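Local coordinates for protein FMN reductase [NAD(P)H] (Bacillus subtilis, PDB 1ZCH) that uses NADH or NADPH to reduce FMN and also reduces nitroaromatic compounds, quinones, chromates and azo dyes, at residues Gln67-Gln72 and Val133-Val138; Pro74-Phe79 and Gly160-His165; Arg175-Ala180 and Thr194-Ala199; Ala37-Asn42 and Ala111-Ile116. All blocks are in the same frame, centred on the assembly; numbering follows the deposited sequence. Where two conformers were deposited one is given.

In the fold
Interactions 2 and 4 are buried; interaction 2 lies within the sheet, two neighbouring strands joined by backbone hydrogen bonds and apolar side chains. Interaction 1 leans on the same sheet, because strand 131-135 pairs with strand 155-164, but is partly buried and turns polar where it meets the flavin ring. Interaction 3, its centre about 29 Å from that of interaction 1, lies farther out, partly buried, where the second subunit comes within reach; it packs loosely around a histidine and meets the same FMN at the phosphate. Interaction 4 ties a loop to helix 104-127 through a carboxylate, a water and an isoleucine and touches the other FMN. Phe79 of interaction 2 packs against that helix.

Interaction 1 (Gln67-Gln72 and Val133-Val138); sequences QPWIDQ and VPIGAV. With FMN (flavin mononucleotide), chain D.
Trp69 and Ile70 ride on helix 68-72, whose axis passes that of strand 133-135 at 10.5 Å with 112° between their directions, so side chains alone bridge the gap. Ile70 and Ile135 meet tip to tip, CD1 of the former 4.0 Å from CG1 of the latter. The CD1 methyl of Ile135 also comes in at the edge of the Trp69 indole, 3.7 Å from its NE1, while Val133 CG1 approaches CD1 of the same ring. Gln67, extended beyond CG (chi2 -172°), carries its amide to the flavin: OE1 accepts the N3-H at 2.7 Å and NE2 donates to O4 at 3.2 Å. OE1 takes a weak second bond from Trp69 NE1, and NE2 also reaches Ala64 O, which together fix the amide's flip. An alanine in place of Gln67 would probably leave flavin N3 and O4 without these partners and open a gap beside Ile135 CD1. From the strand side, Gly136 N donates to flavin N5 at 2.7 Å. Behind the contact, Val133 and Ile135 pair by backbone bonds with strand 155-164, and Ile70 and Ile135 rest on Phe76 of strand 75-82 and on Val162.

Interaction 2 (Pro74-Phe79 and Gly160-His165); sequences PVFLLF and GLVIGH
Val75 to Leu78 face Ile163 to Gly160 as adjacent antiparallel strands, 75-82 and 155-164, in the middle of the four-stranded sheet of the nitroreductase fold. Val75 with Ile163 and Leu77 with Leu161 are the hydrogen-bonded pairs; Phe76 with Val162 and Leu78 with Gly160 are the non-hydrogen-bonded ones. Leu77 N donates to Leu161 O at 2.9 Å and almost straight (172°), whereas the return bond, Leu161 N to Leu77 O at 2.7 Å, is more bent. Ile163 N reaches Val75 O at 3.0 Å; its counterpart from Val75 N is weak. On the face of Leu77 and Ile163 the two CD1 methyls press together at 3.4 Å, tighter than usual contact. Farther along, CE2 on the Phe79 ring lies 3.6 Å from Leu161 CB, which sits at the ring's edge, and both residues pack under helix 104-127. On the other face Phe76 has CG anti to its backbone N (chi1 180°), which carries the ring across to the partner strand. There CZ comes within 3.6 Å of Gly160 CA, where a CB on Gly160 would clash with the ring, and Val162 CG2 meets the ring edge. Beyond Val162 lies Ile135. The polar groups that cross are thus backbone N-H and C=O bonded to one another, while hydrocarbon fills both faces, the chemistry of a buried central strand pair.

Interaction 3 (Arg175-Ala180 and Thr194-Ala199); sequences RLPQEA and TSHIQA. With FMN (flavin mononucleotide), chain D.
Leu176, Pro177, Glu179 and Ala180 pack on His196 and Ile197 of helix 190-212, just downstream of Arg175 in the phosphate end of the FMN site. His196 does most of the touching. Its CG lies anti to the carbonyl carbon and beside the backbone N (chi1 -75°), a setting that carries the imidazole out to the turn at 177-180. Ala180 N stands over one face of the ring, offset toward the rim, and Ala180 CB meets His196 CB at 3.7 Å. Farther out, Glu179 CB lies 3.6 Å from His196 NE2, and Pro177 CB is 4.0 Å from ND1 of the same ring. The Glu179 carboxylate stays apart, OE1 4.9 Å from His196 ND1, and the touching is done by hydrocarbon. Leu176 CD2 and Ile197 CG1 add a looser contact at 4.4 Å. Arg175 turns the other way, with its guanidinium edge toward the flavin phosphate: NH1 at 3.0 Å and NH2 at 2.7 Å both donate to the same oxygen, O1P. Arg175 NE and NH2 also donate to Gln35 O and Ala37 O of the second subunit. A leucine in its place would probably leave O1P without this two-pronged positive partner and those two carbonyls without their donors. Around the packing, Tyr200 of helix 190-212 covers Leu176 and Pro177, Leu193 of that helix backs Ala180, and Thr194 rests on Ile88 of the second subunit.

Interaction 4 (Ala37-Asn42 and Ala111-Ile116); sequences APSSIN and AVDAGI. With FMN (flavin mononucleotide), chain B.
Asp113 reaches Ser40 through a chi1 of -93°, well off a staggered value, and Ile116 reaches Ala37 with CG2 anti to its own backbone N and beside the carbonyl carbon. Placed this way, the carboxylate takes the Ser40 N-H on OD1 at 3.1 Å, nearly straight (166°), through the syn lone pair. Its other oxygen, OD2, lies 3.5 Å from Ser39 CB and accepts from Gln45 NE2; both donors belong to the loop after helix 24-36. Ser39 OG is used within that loop, on Gln44 N. A water makes a second polar bridge, donating to Pro38 O at 2.9 Å and to Asp113 O at 3.1 Å. Beside it Ile116 is the apolar support: CG2 sits 3.8 Å from Ala37 CB and 3.7 Å from Pro38 O, while CD1 touches the flavin methyl C8M at 3.4 Å. Ser39 offers its backbone N and O to the ribityl O3', both bonds weak. This FMN is also hydrogen-bonded to residues of the second subunit, among them Ser13 and Lys173. A flavin site built from both subunits along the dimer interface is characteristic of nitroreductase-family homodimers.

Interaction 1 (Gln67-Gln72 and Val133-Val138)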
# COMPACT_ATOMS: atom_id res chain seq x y z
N GLN A 67 -11.91 -1.47 -19.73
CA GLN A 67 -10.98 -0.36 -19.82
C GLN A 67 -9.98 -0.72 -20.91
O GLN A 67 -9.10 -1.56 -20.72
CB GLN A 67 -10.29 -0.15 -18.47
CG GLN A 67 -11.27 0.17 -17.35
CD GLN A 67 -10.60 0.56 -16.05
OE1 GLN A 67 -9.73 1.42 -16.03
NE2 GLN A 67 -11.02 -0.06 -14.95
N PRO A 68 -10.10 -0.06 -22.08
CA PRO A 68 -9.25 -0.27 -23.26
C PRO A 68 -7.74 -0.34 -23.07
O PRO A 68 -7.06 -1.07 -23.80
CB PRO A 68 -9.68 0.85 -24.20
CG PRO A 68 -10.12 1.92 -23.27
CD PRO A 68 -10.91 1.15 -22.24
N TRP A 69 -7.20 0.42 -22.12
CA TRP A 69 -5.76 0.40 -21.90
C TRP A 69 -5.25 -0.94 -21.37
O TRP A 69 -4.08 -1.27 -21.55
CB TRP A 69 -5.34 1.55 -20.97
CG TRP A 69 -6.33 1.88 -19.89
CD1 TRP A 69 -6.37 1.36 -18.62
CD2 TRP A 69 -7.42 2.80 -19.98
NE1 TRP A 69 -7.41 1.92 -17.92
CE2 TRP A 69 -8.07 2.80 -18.73
CE3 TRP A 69 -7.91 3.63 -21.00
CZ2 TRP A 69 -9.19 3.61 -18.46
CZ3 TRP A 69 -9.02 4.43 -20.74
CH2 TRP A 69 -9.65 4.41 -19.48
N ILE A 70 -6.13 -1.71 -20.74
CA ILE A 70 -5.75 -3.03 -20.23
C ILE A 70 -5.53 -3.95 -21.43
O ILE A 70 -4.55 -4.69 -21.48
CB ILE A 70 -6.86 -3.62 -19.33
CG1 ILE A 70 -7.00 -2.79 -18.05
CG2 ILE A 70 -6.54 -5.08 -18.98
CD1 ILE A 70 -8.12 -3.24 -17.13
N ASP A 71 -6.45 -3.89 -22.39
CA ASP A 71 -6.37 -4.71 -23.60
C ASP A 71 -5.18 -4.26 -24.45
O ASP A 71 -4.46 -5.08 -25.03
CB ASP A 71 -7.66 -4.58 -24.40
CG ASP A 71 -7.67 -5.46 -25.63
OD1 ASP A 71 -7.65 -6.70 -25.49
OD2 ASP A 71 -7.68 -4.91 -26.75
N GLN A 72 -5.00 -2.95 -24.54
CA GLN A 72 -3.95 -2.35 -25.34
C GLN A 72 -2.52 -2.61 -24.85
O GLN A 72 -1.64 -2.93 -25.66
CB GLN A 72 -4.20 -0.84 -25.43
CG GLN A 72 -3.29 -0.08 -26.38
CD GLN A 72 -3.63 1.40 -26.43
OE1 GLN A 72 -3.53 2.11 -25.42
NE2 GLN A 72 -4.05 1.88 -27.60
N VAL A 133 -0.70 2.33 -14.94
CA VAL A 133 -1.96 2.83 -14.40
C VAL A 133 -2.56 1.71 -13.57
O VAL A 133 -2.75 0.59 -14.05
CB VAL A 133 -2.97 3.30 -15.49
CG1 VAL A 133 -3.46 2.13 -16.33
CG2 VAL A 133 -4.15 4.00 -14.81
N PRO A 134 -2.83 1.97 -12.28
CA PRO A 134 -3.41 0.91 -11.45
C PRO A 134 -4.86 0.69 -11.86
O PRO A 134 -5.46 1.55 -12.50
CB PRO A 134 -3.31 1.47 -10.03
CG PRO A 134 -2.18 2.48 -10.12
CD PRO A 134 -2.45 3.13 -11.46
N ILE A 135 -5.41 -0.47 -11.51
CA ILE A 135 -6.79 -0.80 -11.85
C ILE A 135 -7.52 -1.34 -10.62
O ILE A 135 -7.46 -2.53 -10.32
CB ILE A 135 -6.86 -1.87 -12.97
CG1 ILE A 135 -6.17 -1.35 -14.25
CG2 ILE A 135 -8.32 -2.22 -13.26
CD1 ILE A 135 -6.86 -0.17 -14.91
N GLY A 136 -8.20 -0.45 -9.90
CA GLY A 136 -8.92 -0.87 -8.72
C GLY A 136 -10.21 -1.59 -9.07
O GLY A 136 -10.80 -2.27 -8.22
N ALA A 137 -10.64 -1.46 -10.32
CA ALA A 137 -11.87 -2.08 -10.79
C ALA A 137 -11.85 -3.60 -10.77
O ALA A 137 -12.86 -4.24 -11.03
CB ALA A 137 -12.20 -1.59 -12.20
N VAL A 138 -10.69 -4.20 -10.46
CA VAL A 138 -10.62 -5.65 -10.38
C VAL A 138 -11.51 -6.12 -9.23
O VAL A 138 -11.89 -7.29 -9.17
CB VAL A 138 -9.18 -6.16 -10.14
CG1 VAL A 138 -8.31 -5.82 -11.34
CG2 VAL A 138 -8.60 -5.54 -8.86
N1 FMN D . -7.33 4.47 -13.25
C2 FMN D . -8.13 3.91 -14.17
O2 FMN D . -8.21 4.34 -15.29
N3 FMN D . -8.94 2.76 -13.87
C4 FMN D . -8.93 2.16 -12.61
O4 FMN D . -9.64 1.19 -12.40
C4A FMN D . -8.05 2.75 -11.59
N5 FMN D . -8.01 2.22 -10.33
C5A FMN D . -7.04 2.69 -9.46
C6 FMN D . -6.87 1.99 -8.22
C7 FMN D . -5.88 2.35 -7.31
C7M FMN D . -5.70 1.54 -6.04
C8 FMN D . -5.01 3.51 -7.59
C8M FMN D . -3.90 3.92 -6.66
C9 FMN D . -5.18 4.24 -8.80
C9A FMN D . -6.18 3.84 -9.75
N10 FMN D . -6.36 4.47 -11.07
C10 FMN D . -7.24 3.94 -11.98
C1' FMN D . -5.54 5.68 -11.41
C2' FMN D . -6.07 6.98 -10.72
O2' FMN D . -7.22 7.44 -11.44
C3' FMN D . -4.93 8.01 -10.74
O3' FMN D . -3.83 7.49 -9.96
C4' FMN D . -5.37 9.36 -10.14
O4' FMN D . -6.40 9.97 -10.92
C5' FMN D . -4.14 10.26 -10.04
O5' FMN D . -3.66 10.65 -11.48
P FMN D . -2.22 10.26 -11.86
O1P FMN D . -1.29 11.15 -11.19
O2P FMN D . -2.08 10.40 -13.29
O3P FMN D . -1.94 8.89 -11.47

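Interaction 2 (Pro74-Phe79 and Gly160-His165)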
# COMPACT_ATOMS: atom_id res chain seq x y z
N PRO A 74 0.71 -4.50 -23.22
CA PRO A 74 1.19 -5.88 -23.28
C PRO A 74 1.25 -6.62 -21.94
O PRO A 74 1.29 -7.85 -21.91
CB PRO A 74 2.57 -5.73 -23.91
CG PRO A 74 3.04 -4.43 -23.34
CD PRO A 74 1.82 -3.55 -23.48
N VAL A 75 1.25 -5.87 -20.85
CA VAL A 75 1.34 -6.48 -19.53
C VAL A 75 0.29 -6.01 -18.53
O VAL A 75 0.01 -4.81 -18.41
CB VAL A 75 2.73 -6.20 -18.90
CG1 VAL A 75 2.80 -6.77 -17.48
CG2 VAL A 75 3.83 -6.80 -19.77
N PHE A 76 -0.31 -6.97 -17.82
CA PHE A 76 -1.27 -6.67 -16.77
C PHE A 76 -0.83 -7.44 -15.53
O PHE A 76 -0.74 -8.67 -15.57
CB PHE A 76 -2.69 -7.12 -17.13
CG PHE A 76 -3.70 -6.83 -16.04
CD1 PHE A 76 -4.32 -5.58 -15.96
CD2 PHE A 76 -4.00 -7.78 -15.07
CE1 PHE A 76 -5.21 -5.28 -14.92
CE2 PHE A 76 -4.89 -7.50 -14.02
CZ PHE A 76 -5.49 -6.25 -13.95
N LEU A 77 -0.54 -6.73 -14.45
CA LEU A 77 -0.13 -7.37 -13.20
C LEU A 77 -1.29 -7.28 -12.23
O LEU A 77 -1.95 -6.25 -12.12
CB LEU A 77 1.07 -6.64 -12.59
CG LEU A 77 2.35 -6.51 -13.42
CD1 LEU A 77 3.43 -5.83 -12.59
CD2 LEU A 77 2.81 -7.89 -13.88
N LEU A 78 -1.56 -8.38 -11.52
CA LEU A 78 -2.63 -8.37 -10.53
C LEU A 78 -2.01 -8.53 -9.15
O LEU A 78 -1.36 -9.53 -8.87
CB LEU A 78 -3.62 -9.51 -10.77
CG LEU A 78 -4.74 -9.55 -9.72
CD1 LEU A 78 -5.58 -8.28 -9.81
CD2 LEU A 78 -5.61 -10.78 -9.92
N PHE A 79 -2.20 -7.52 -8.31
CA PHE A 79 -1.67 -7.55 -6.95
C PHE A 79 -2.77 -8.08 -6.04
O PHE A 79 -3.86 -7.51 -5.96
CB PHE A 79 -1.24 -6.14 -6.52
CG PHE A 79 -0.01 -5.65 -7.22
CD1 PHE A 79 1.23 -5.71 -6.59
CD2 PHE A 79 -0.08 -5.16 -8.52
CE1 PHE A 79 2.39 -5.31 -7.26
CE2 PHE A 79 1.07 -4.75 -9.20
CZ PHE A 79 2.31 -4.83 -8.57
N GLY A 160 -4.99 -4.06 -10.02
CA GLY A 160 -4.18 -4.47 -11.15
C GLY A 160 -3.23 -3.33 -11.42
O GLY A 160 -3.34 -2.25 -10.82
N LEU A 161 -2.27 -3.55 -12.31
CA LEU A 161 -1.34 -2.51 -12.70
C LEU A 161 -1.03 -2.76 -14.16
O LEU A 161 -0.46 -3.79 -14.52
CB LEU A 161 -0.05 -2.56 -11.88
CG LEU A 161 0.94 -1.43 -12.23
CD1 LEU A 161 0.33 -0.07 -11.87
CD2 LEU A 161 2.26 -1.64 -11.49
N VAL A 162 -1.43 -1.82 -15.00
CA VAL A 162 -1.18 -1.91 -16.43
C VAL A 162 0.25 -1.42 -16.66
O VAL A 162 0.67 -0.44 -16.06
CB VAL A 162 -2.17 -1.03 -17.22
CG1 VAL A 162 -1.79 -0.98 -18.69
CG2 VAL A 162 -3.59 -1.57 -17.06
N ILE A 163 0.99 -2.12 -17.51
CA ILE A 163 2.36 -1.73 -17.82
C ILE A 163 2.62 -1.86 -19.32
O ILE A 163 2.22 -2.84 -19.95
CB ILE A 163 3.40 -2.60 -17.05
CG1 ILE A 163 3.17 -2.47 -15.54
CG2 ILE A 163 4.82 -2.16 -17.41
CD1 ILE A 163 4.15 -3.28 -14.70
N GLY A 164 3.29 -0.86 -19.88
CA GLY A 164 3.60 -0.88 -21.30
C GLY A 164 4.34 0.37 -21.72
O GLY A 164 4.64 1.23 -20.90
N HIS A 165 4.65 0.47 -23.01
CA HIS A 165 5.35 1.64 -23.53
C HIS A 165 4.31 2.71 -23.87
O HIS A 165 3.35 2.46 -24.59
CB HIS A 165 6.18 1.24 -24.76
CG HIS A 165 7.31 0.31 -24.42
ND1 HIS A 165 8.49 0.75 -23.87
CD2 HIS A 165 7.40 -1.04 -24.50
CE1 HIS A 165 9.27 -0.29 -23.61
NE2 HIS A 165 8.63 -1.39 -23.98

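Interaction 3 (Arg175-Ala180 and Thr194-Ala199)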
# COMPACT_ATOMS: atom_id res chain seq x y z
N ARG A 175 -2.21 18.01 -7.17
CA ARG A 175 -2.51 17.30 -5.92
C ARG A 175 -2.91 18.31 -4.86
O ARG A 175 -2.65 19.51 -5.00
CB ARG A 175 -1.28 16.53 -5.44
CG ARG A 175 -0.78 15.44 -6.38
CD ARG A 175 -1.81 14.34 -6.51
NE ARG A 175 -1.23 13.08 -6.98
CZ ARG A 175 -1.29 12.62 -8.23
NH1 ARG A 175 -1.91 13.32 -9.17
NH2 ARG A 175 -0.75 11.45 -8.52
N LEU A 176 -3.55 17.82 -3.80
CA LEU A 176 -3.96 18.68 -2.69
C LEU A 176 -2.76 19.43 -2.15
O LEU A 176 -1.62 18.95 -2.24
CB LEU A 176 -4.54 17.82 -1.56
CG LEU A 176 -5.97 17.28 -1.70
CD1 LEU A 176 -6.13 16.05 -0.82
CD2 LEU A 176 -6.97 18.37 -1.32
N PRO A 177 -2.98 20.63 -1.59
CA PRO A 177 -1.85 21.39 -1.04
C PRO A 177 -1.17 20.50 0.00
O PRO A 177 -1.84 19.78 0.74
CB PRO A 177 -2.54 22.60 -0.41
CG PRO A 177 -3.69 22.83 -1.33
CD PRO A 177 -4.22 21.43 -1.56
N GLN A 178 0.16 20.56 0.06
CA GLN A 178 0.91 19.74 1.00
C GLN A 178 0.41 19.83 2.44
O GLN A 178 0.33 18.83 3.15
CB GLN A 178 2.39 20.14 0.93
CG GLN A 178 3.32 19.25 1.72
CD GLN A 178 4.77 19.58 1.44
OE1 GLN A 178 5.17 19.68 0.28
NE2 GLN A 178 5.56 19.75 2.49
N GLU A 179 0.04 21.04 2.86
CA GLU A 179 -0.44 21.26 4.23
C GLU A 179 -1.73 20.51 4.54
O GLU A 179 -2.02 20.23 5.71
CB GLU A 179 -0.67 22.76 4.46
CG GLU A 179 0.56 23.63 4.29
CD GLU A 179 1.14 23.55 2.89
OE1 GLU A 179 0.38 23.73 1.91
OE2 GLU A 179 2.36 23.30 2.76
N ALA A 180 -2.49 20.18 3.51
CA ALA A 180 -3.75 19.47 3.69
C ALA A 180 -3.56 17.97 3.86
O ALA A 180 -4.44 17.28 4.40
CB ALA A 180 -4.66 19.73 2.49
N THR A 194 -10.72 22.48 5.36
CA THR A 194 -11.78 22.80 4.41
C THR A 194 -11.30 23.88 3.45
O THR A 194 -11.52 23.79 2.24
CB THR A 194 -13.04 23.28 5.15
OG1 THR A 194 -13.53 22.22 5.98
CG2 THR A 194 -14.12 23.67 4.15
N SER A 195 -10.63 24.90 3.98
CA SER A 195 -10.12 25.99 3.14
C SER A 195 -9.15 25.47 2.08
O SER A 195 -9.18 25.93 0.94
CB SER A 195 -9.42 27.04 4.00
OG SER A 195 -10.35 27.68 4.86
N HIS A 196 -8.29 24.53 2.45
CA HIS A 196 -7.33 23.97 1.49
C HIS A 196 -8.06 23.23 0.38
O HIS A 196 -7.66 23.29 -0.79
CB HIS A 196 -6.37 22.99 2.18
CG HIS A 196 -5.32 23.66 3.01
ND1 HIS A 196 -4.44 24.58 2.48
CD2 HIS A 196 -4.99 23.54 4.31
CE1 HIS A 196 -3.61 24.99 3.43
NE2 HIS A 196 -3.93 24.37 4.55
N ILE A 197 -9.12 22.51 0.74
CA ILE A 197 -9.90 21.77 -0.25
C ILE A 197 -10.58 22.72 -1.24
O ILE A 197 -10.60 22.47 -2.45
CB ILE A 197 -10.96 20.87 0.43
CG1 ILE A 197 -10.26 19.79 1.25
CG2 ILE A 197 -11.86 20.23 -0.63
CD1 ILE A 197 -11.20 18.90 2.06
N GLN A 198 -11.13 23.82 -0.73
CA GLN A 198 -11.79 24.79 -1.60
C GLN A 198 -10.79 25.46 -2.55
O GLN A 198 -11.12 25.73 -3.71
CB GLN A 198 -12.52 25.84 -0.76
CG GLN A 198 -13.73 25.26 -0.03
CD GLN A 198 -14.42 26.26 0.87
OE1 GLN A 198 -13.82 26.78 1.81
NE2 GLN A 198 -15.69 26.53 0.59
N ALA A 199 -9.58 25.71 -2.07
CA ALA A 199 -8.55 26.32 -2.91
C ALA A 199 -8.15 25.30 -3.97
O ALA A 199 -7.95 25.64 -5.14
CB ALA A 199 -7.34 26.71 -2.07
N1 FMN D . -7.33 4.47 -13.25
C2 FMN D . -8.13 3.91 -14.17
O2 FMN D . -8.21 4.34 -15.29
N3 FMN D . -8.94 2.76 -13.87
C4 FMN D . -8.93 2.16 -12.61
O4 FMN D . -9.64 1.19 -12.40
C4A FMN D . -8.05 2.75 -11.59
N5 FMN D . -8.01 2.22 -10.33
C5A FMN D . -7.04 2.69 -9.46
C6 FMN D . -6.87 1.99 -8.22
C7 FMN D . -5.88 2.35 -7.31
C7M FMN D . -5.70 1.54 -6.04
C8 FMN D . -5.01 3.51 -7.59
C8M FMN D . -3.90 3.92 -6.66
C9 FMN D . -5.18 4.24 -8.80
C9A FMN D . -6.18 3.84 -9.75
N10 FMN D . -6.36 4.47 -11.07
C10 FMN D . -7.24 3.94 -11.98
C1' FMN D . -5.54 5.68 -11.41
C2' FMN D . -6.07 6.98 -10.72
O2' FMN D . -7.22 7.44 -11.44
C3' FMN D . -4.93 8.01 -10.74
O3' FMN D . -3.83 7.49 -9.96
C4' FMN D . -5.37 9.36 -10.14
O4' FMN D . -6.40 9.97 -10.92
C5' FMN D . -4.14 10.26 -10.04
O5' FMN D . -3.66 10.65 -11.48
P FMN D . -2.22 10.26 -11.86
O1P FMN D . -1.29 11.15 -11.19
O2P FMN D . -2.08 10.40 -13.29
O3P FMN D . -1.94 8.89 -11.47

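Interaction 4 (Ala37-Asn42 and Ala111-Ile116)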
# COMPACT_ATOMS: atom_id res chain seq x y z
N ALA A 37 10.94 -4.74 -1.16
CA ALA A 37 10.27 -3.78 -0.29
C ALA A 37 9.88 -4.42 1.04
O ALA A 37 9.82 -5.65 1.15
CB ALA A 37 9.04 -3.21 -0.99
N PRO A 38 9.60 -3.60 2.06
CA PRO A 38 9.22 -4.16 3.36
C PRO A 38 7.82 -4.79 3.35
O PRO A 38 7.01 -4.51 2.47
CB PRO A 38 9.31 -2.95 4.28
CG PRO A 38 8.91 -1.81 3.38
CD PRO A 38 9.68 -2.13 2.11
N SER A 39 7.58 -5.66 4.33
CA SER A 39 6.28 -6.32 4.48
C SER A 39 6.13 -6.65 5.96
O SER A 39 7.11 -6.90 6.65
CB SER A 39 6.19 -7.59 3.64
OG SER A 39 7.00 -8.63 4.15
N SER A 40 4.89 -6.62 6.46
CA SER A 40 4.64 -6.91 7.87
C SER A 40 5.23 -8.27 8.27
O SER A 40 4.92 -9.29 7.64
CB SER A 40 3.14 -6.85 8.15
OG SER A 40 2.88 -6.87 9.54
N ILE A 41 6.05 -8.26 9.32
CA ILE A 41 6.76 -9.43 9.85
C ILE A 41 7.46 -10.26 8.77
O ILE A 41 7.67 -11.46 8.93
CB ILE A 41 5.82 -10.38 10.68
CG1 ILE A 41 4.88 -11.16 9.75
CG2 ILE A 41 5.02 -9.58 11.69
CD1 ILE A 41 4.11 -12.26 10.46
N ASN A 42 7.85 -9.59 7.69
CA ASN A 42 8.49 -10.24 6.55
C ASN A 42 7.58 -11.35 6.05
O ASN A 42 8.04 -12.34 5.48
CB ASN A 42 9.87 -10.80 6.92
CG ASN A 42 10.67 -11.25 5.69
OD1 ASN A 42 10.60 -10.62 4.64
ND2 ASN A 42 11.43 -12.34 5.83
N ALA A 111 -3.79 -5.68 2.57
CA ALA A 111 -4.02 -4.49 1.76
C ALA A 111 -2.83 -3.54 1.80
O ALA A 111 -2.44 -2.97 0.78
CB ALA A 111 -5.29 -3.77 2.23
N VAL A 112 -2.24 -3.37 2.99
CA VAL A 112 -1.08 -2.48 3.11
C VAL A 112 0.13 -3.09 2.40
O VAL A 112 0.86 -2.38 1.71
CB VAL A 112 -0.73 -2.21 4.59
CG1 VAL A 112 0.59 -1.43 4.70
CG2 VAL A 112 -1.86 -1.42 5.24
N ASP A 113 0.34 -4.40 2.56
CA ASP A 113 1.47 -5.05 1.89
C ASP A 113 1.29 -4.89 0.38
O ASP A 113 2.25 -4.60 -0.34
CB ASP A 113 1.53 -6.54 2.26
CG ASP A 113 2.44 -6.83 3.47
OD1 ASP A 113 2.83 -5.90 4.21
OD2 ASP A 113 2.75 -8.02 3.70
N ALA A 114 0.07 -5.09 -0.11
CA ALA A 114 -0.22 -4.96 -1.54
C ALA A 114 -0.02 -3.53 -2.04
O ALA A 114 0.44 -3.33 -3.17
CB ALA A 114 -1.64 -5.44 -1.83
N GLY A 115 -0.39 -2.55 -1.22
CA GLY A 115 -0.22 -1.16 -1.61
C GLY A 115 1.27 -0.83 -1.71
O GLY A 115 1.71 -0.12 -2.62
N ILE A 116 2.04 -1.33 -0.76
CA ILE A 116 3.48 -1.11 -0.77
C ILE A 116 4.03 -1.71 -2.06
O ILE A 116 4.85 -1.10 -2.75
CB ILE A 116 4.16 -1.79 0.43
CG1 ILE A 116 3.83 -1.01 1.71
CG2 ILE A 116 5.68 -1.86 0.22
CD1 ILE A 116 4.29 -1.71 2.97
N1 FMN B . 9.36 -3.66 12.17
C2 FMN B . 9.41 -3.40 13.49
O2 FMN B . 10.44 -3.44 14.11
N3 FMN B . 8.24 -3.04 14.25
C4 FMN B . 6.98 -2.94 13.64
O4 FMN B . 6.01 -2.64 14.32
C4A FMN B . 6.91 -3.21 12.20
N5 FMN B . 5.70 -3.14 11.55
C5A FMN B . 5.70 -3.22 10.17
C6 FMN B . 4.46 -2.95 9.49
C7 FMN B . 4.38 -2.95 8.10
C7M FMN B . 3.07 -2.59 7.43
C8 FMN B . 5.57 -3.28 7.29
C8M FMN B . 5.55 -3.26 5.78
C9 FMN B . 6.80 -3.60 7.94
C9A FMN B . 6.88 -3.55 9.38
N10 FMN B . 8.13 -3.76 10.13
C10 FMN B . 8.17 -3.57 11.49
C1' FMN B . 9.38 -4.15 9.39
C2' FMN B . 9.38 -5.66 8.97
O2' FMN B . 9.73 -6.44 10.12
C3' FMN B . 10.42 -5.81 7.84
O3' FMN B . 9.98 -5.03 6.71
C4' FMN B . 10.55 -7.29 7.40
O4' FMN B . 11.06 -8.11 8.45
C5' FMN B . 11.46 -7.33 6.18
O5' FMN B . 12.92 -6.95 6.59
P FMN B . 13.54 -5.74 5.87
O1P FMN B . 13.91 -6.11 4.52
O2P FMN B . 14.73 -5.35 6.60
O3P FMN B . 12.60 -4.63 5.83
O HOH W 1 5.00 -5.63 0.65